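Local structure of glycosyl hydrolase family 10 (Bacteroides intestinalis DSM 17393, 4QPW) at residues E37-A48 with S125-K135. The protein binds xylan chains through this carbohydrate-binding module, one domain of a larger enzyme that probably hydrolyses glycosidic bonds in xylan. Residues are numbered along the deposited sequence; the frame is centred on the assembly and turned at random.
Sequences EGCLEIKTSVAA and SGLFVGTIQIK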
loop_
_atom_site.group_PDB
_atom_site.type_symbol
_atom_site.label_atom_id
_atom_site.label_comp_id
_atom_site.label_asym_id
_atom_site.label_seq_id
_atom_site.Cartn_x
_atom_site.Cartn_y
_atom_site.Cartn_z
ATOM N N GLU A 37 2.002 -17.606 -1.963
ATOM C CA GLU A 37 0.721 -16.937 -1.561
ATOM C C GLU A 37 0.168 -16.137 -2.728
ATOM O O GLU A 37 -1.070 -16.038 -2.863
ATOM C CB GLU A 37 0.953 -16.120 -0.368
ATOM C CG GLU A 37 -0.280 -15.471 0.330
ATOM C CD GLU A 37 -1.190 -16.465 1.025
ATOM O OE1 GLU A 37 -0.620 -17.518 1.543
ATOM O OE2 GLU A 37 -2.469 -16.314 1.073
ATOM N N GLY A 38 0.980 -15.572 -3.616
ATOM C CA GLY A 38 0.545 -14.733 -4.661
ATOM C C GLY A 38 0.213 -13.296 -4.162
ATOM O O GLY A 38 -0.954 -12.850 -4.249
ATOM N N CYS A 39 1.173 -12.580 -3.592
ATOM C CA CYS A 39 0.974 -11.288 -2.970
ATOM C C CYS A 39 2.249 -10.520 -2.898
ATOM O O CYS A 39 3.353 -11.121 -2.903
ATOM C CB CYS A 39 0.361 -11.450 -1.585
ATOM S SG CYS A 39 1.319 -12.355 -0.405
ATOM N N LEU A 40 2.158 -9.207 -2.781
ATOM C CA LEU A 40 3.277 -8.389 -2.331
ATOM C C LEU A 40 3.505 -8.665 -0.857
ATOM O O LEU A 40 2.525 -8.749 -0.093
ATOM C CB LEU A 40 2.971 -6.923 -2.610
ATOM C CG LEU A 40 3.969 -5.907 -2.182
ATOM C CD1 LEU A 40 5.341 -6.086 -2.826
ATOM C CD2 LEU A 40 3.472 -4.520 -2.448
ATOM N N GLU A 41 4.737 -8.768 -0.391
ATOM C CA GLU A 41 5.042 -9.075 0.990
ATOM C C GLU A 41 6.115 -8.134 1.520
ATOM O O GLU A 41 7.152 -7.929 0.890
ATOM C CB GLU A 41 5.487 -10.534 1.077
ATOM C CG GLU A 41 5.801 -11.039 2.466
ATOM C CD GLU A 41 5.853 -12.579 2.578
ATOM O OE1 GLU A 41 6.990 -13.026 2.940
ATOM O OE2 GLU A 41 4.898 -13.273 2.429
ATOM N N ILE A 42 5.868 -7.606 2.692
ATOM C CA ILE A 42 6.799 -6.695 3.409
ATOM C C ILE A 42 7.089 -7.403 4.749
ATOM O O ILE A 42 6.168 -7.542 5.603
ATOM C CB ILE A 42 6.260 -5.322 3.608
ATOM C CG1 ILE A 42 5.861 -4.716 2.224
ATOM C CG2 ILE A 42 7.256 -4.454 4.376
ATOM C CD1 ILE A 42 4.371 -4.823 1.896
ATOM N N LYS A 43 8.321 -7.882 4.931
ATOM C CA LYS A 43 8.692 -8.622 6.138
ATOM C C LYS A 43 9.731 -7.887 6.922
ATOM O O LYS A 43 10.748 -7.467 6.366
ATOM C CB LYS A 43 9.228 -9.955 5.774
ATOM C CG LYS A 43 8.285 -10.942 5.342
ATOM C CD LYS A 43 8.946 -12.337 5.456
ATOM C CE LYS A 43 9.541 -12.490 6.839
ATOM N NZ LYS A 43 9.319 -13.843 7.412
ATOM N N THR A 44 9.501 -7.770 8.212
ATOM C CA THR A 44 10.373 -7.012 9.137
ATOM C C THR A 44 10.580 -7.825 10.373
ATOM O O THR A 44 9.676 -8.493 10.905
ATOM C CB THR A 44 9.828 -5.739 9.554
ATOM O OG1 THR A 44 8.486 -5.968 10.039
ATOM C CG2 THR A 44 9.784 -4.735 8.437
ATOM N N SER A 45 11.843 -7.828 10.897
ATOM C CA SER A 45 12.104 -8.429 12.259
ATOM C C SER A 45 12.469 -7.400 13.225
ATOM O O SER A 45 12.512 -7.731 14.473
ATOM C CB SER A 45 13.101 -9.570 12.173
ATOM O OG SER A 45 14.341 -9.084 11.783
ATOM N N VAL A 46 12.710 -6.168 12.887
ATOM C CA VAL A 46 13.100 -5.059 13.780
ATOM C C VAL A 46 12.286 -3.839 13.405
ATOM O O VAL A 46 12.337 -3.386 12.206
ATOM C CB VAL A 46 14.640 -4.726 13.718
ATOM C CG1 VAL A 46 14.947 -3.565 14.622
ATOM C CG2 VAL A 46 15.467 -5.945 14.057
ATOM N N ALA A 47 11.591 -3.210 14.310
ATOM C CA ALA A 47 10.868 -1.963 14.008
ATOM C C ALA A 47 11.808 -0.884 13.670
ATOM O O ALA A 47 12.910 -0.717 14.367
ATOM C CB ALA A 47 10.025 -1.556 15.198
ATOM N N ALA A 48 11.553 -0.056 12.701
ATOM C CA ALA A 48 12.325 1.117 12.448
ATOM C C ALA A 48 11.989 2.181 13.505
ATOM O O ALA A 48 10.943 2.129 14.138
ATOM C CB ALA A 48 11.996 1.674 11.035
ATOM N N SER A 125 5.055 1.432 6.739
ATOM C CA SER A 125 4.840 0.464 7.801
ATOM C C SER A 125 6.110 0.255 8.661
ATOM O O SER A 125 6.226 -0.804 9.209
ATOM C CB SER A 125 4.302 -0.802 7.200
ATOM O OG SER A 125 5.184 -1.358 6.252
ATOM N N GLY A 126 6.957 1.260 8.734
ATOM C CA GLY A 126 8.224 1.052 9.480
ATOM C C GLY A 126 8.062 0.621 10.937
ATOM O O GLY A 126 9.000 -0.054 11.456
ATOM N N LEU A 127 6.983 0.983 11.583
ATOM C CA LEU A 127 6.836 0.594 12.999
ATOM C C LEU A 127 6.348 -0.772 13.180
ATOM O O LEU A 127 6.272 -1.313 14.334
ATOM C CB LEU A 127 5.873 1.564 13.686
ATOM C CG LEU A 127 6.306 2.993 13.662
ATOM C CD1 LEU A 127 5.244 3.973 14.262
ATOM C CD2 LEU A 127 7.640 3.204 14.381
ATOM N N PHE A 128 5.882 -1.514 12.132
ATOM C CA PHE A 128 5.344 -2.837 12.237
ATOM C C PHE A 128 6.351 -3.890 12.156
ATOM O O PHE A 128 7.167 -3.902 11.206
ATOM C CB PHE A 128 4.235 -3.082 11.150
ATOM C CG PHE A 128 3.602 -4.433 11.254
ATOM C CD1 PHE A 128 2.662 -4.712 12.247
ATOM C CD2 PHE A 128 3.954 -5.462 10.470
ATOM C CE1 PHE A 128 2.090 -5.973 12.333
ATOM C CE2 PHE A 128 3.349 -6.679 10.530
ATOM C CZ PHE A 128 2.470 -6.995 11.496
ATOM N N VAL A 129 6.365 -4.833 13.113
ATOM C CA VAL A 129 7.166 -5.994 13.148
ATOM C C VAL A 129 6.430 -7.236 12.756
ATOM O O VAL A 129 5.479 -7.597 13.460
ATOM C CB VAL A 129 7.903 -6.201 14.526
ATOM C CG1 VAL A 129 8.778 -7.406 14.471
ATOM C CG2 VAL A 129 8.645 -4.961 14.869
ATOM N N GLY A 130 6.772 -7.898 11.693
ATOM C CA GLY A 130 6.142 -9.096 11.227
ATOM C C GLY A 130 6.039 -9.112 9.707
ATOM O O GLY A 130 6.895 -8.566 9.012
ATOM N N THR A 131 5.006 -9.769 9.217
ATOM C CA THR A 131 4.790 -9.911 7.741
ATOM C C THR A 131 3.486 -9.196 7.395
ATOM O O THR A 131 2.427 -9.500 8.005
ATOM C CB THR A 131 4.719 -11.337 7.367
ATOM O OG1 THR A 131 5.957 -12.048 7.758
ATOM C CG2 THR A 131 4.569 -11.571 5.854
ATOM N N ILE A 132 3.551 -8.260 6.442
ATOM C CA ILE A 132 2.370 -7.649 5.774
ATOM C C ILE A 132 2.274 -8.248 4.401
ATOM O O ILE A 132 3.265 -8.336 3.653
ATOM C CB ILE A 132 2.541 -6.150 5.741
ATOM C CG1 ILE A 132 2.591 -5.581 7.156
ATOM C CG2 ILE A 132 1.423 -5.547 4.888
ATOM C CD1 ILE A 132 2.952 -4.121 7.173
ATOM N N GLN A 133 1.075 -8.685 4.011
ATOM C CA GLN A 133 0.786 -9.180 2.652
ATOM C C GLN A 133 -0.329 -8.378 2.012
ATOM O O GLN A 133 -1.341 -8.054 2.667
ATOM C CB GLN A 133 0.414 -10.630 2.743
ATOM C CG GLN A 133 1.592 -11.506 3.269
ATOM C CD GLN A 133 1.238 -12.986 3.328
ATOM O OE1 GLN A 133 0.086 -13.339 3.558
ATOM N NE2 GLN A 133 2.178 -13.804 3.061
ATOM N N ILE A 134 -0.106 -7.984 0.750
ATOM C CA ILE A 134 -1.044 -7.141 -0.012
ATOM C C ILE A 134 -1.360 -7.865 -1.285
ATOM O O ILE A 134 -0.506 -8.173 -2.101
ATOM C CB ILE A 134 -0.430 -5.753 -0.252
ATOM C CG1 ILE A 134 -0.197 -5.053 1.074
ATOM C CG2 ILE A 134 -1.370 -4.956 -1.184
ATOM C CD1 ILE A 134 0.591 -3.752 0.966
ATOM N N LYS A 135 -2.658 -8.203 -1.481
ATOM C CA LYS A 135 -3.056 -8.989 -2.629
ATOM C C LYS A 135 -3.313 -8.141 -3.917
ATOM O O LYS A 135 -3.003 -8.633 -4.997
ATOM C CB LYS A 135 -4.346 -9.745 -2.244
ATOM C CG LYS A 135 -4.780 -10.857 -3.093
ATOM C CD LYS A 135 -3.860 -12.061 -2.933
ATOM C CE LYS A 135 -4.324 -13.273 -3.767
ATOM N NZ LYS A 135 -3.357 -14.392 -3.699
HETATM O O HOH W 1 -3.832 -15.156 -1.109
HETATM O O HOH W 2 1.679 -16.811 3.155
HETATM O O HOH W 3 6.060 -14.658 6.981
#
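I42 and I132 form a hydrogen-bonded pair between antiparallel strands 39-44 and 130-135, neighbours in one sheet of this carbohydrate-binding module's beta-sandwich fold. L40, I42, I132 and I134 share the buried face: the three isoleucines, branched at CB, suit the extended backbone, and all four suit the dry interior. I42 CD1 meets CD1 of I134, from the next hydrogen-bonded pair, L40-I134, at 4.0 Å, while I42 also packs on Y56 of the second sheet.

The other face is polar and reaches water. E41 and Q133 run side by side, and Q133 NE2 gives E41 OE2 a bond of 2.8 Å, in the amide plane but 25° out of the carboxylate plane. R77 NE donates to Q133 OE1, which with NE2 committed to E41 fixes which way round the amide lies; N34 ND2 also donates to E41 OE2. An alanine in place of E41 would probably leave Q133 NE2 and N34 without this acceptor and uncover T131 CG2, on which E41 CG rests at 3.6 Å. More loosely held, the aliphatic part of K43 lies alongside T131 OG1, and K43 NZ bonds weakly to a water that T131 OG1 also binds. At the far end, K135 NZ reaches G38 O at 2.9 Å, and a water links it to E37 OE2, which also accepts from W105 NE1. G38 and C39 together face N34 as a G1 bulge; at G38's backbone angles a side chain would hit E37 O, so glycine fits.

Toward the xylan-binding end loops take over, joined by A48 N to G126 O. T44 ties strand to turn: with chi1 at 51°, OG1 sits between its own backbone N and carbonyl carbon, donating to F128 O at 2.7 Å and accepting from G130 N at 3.1 Å.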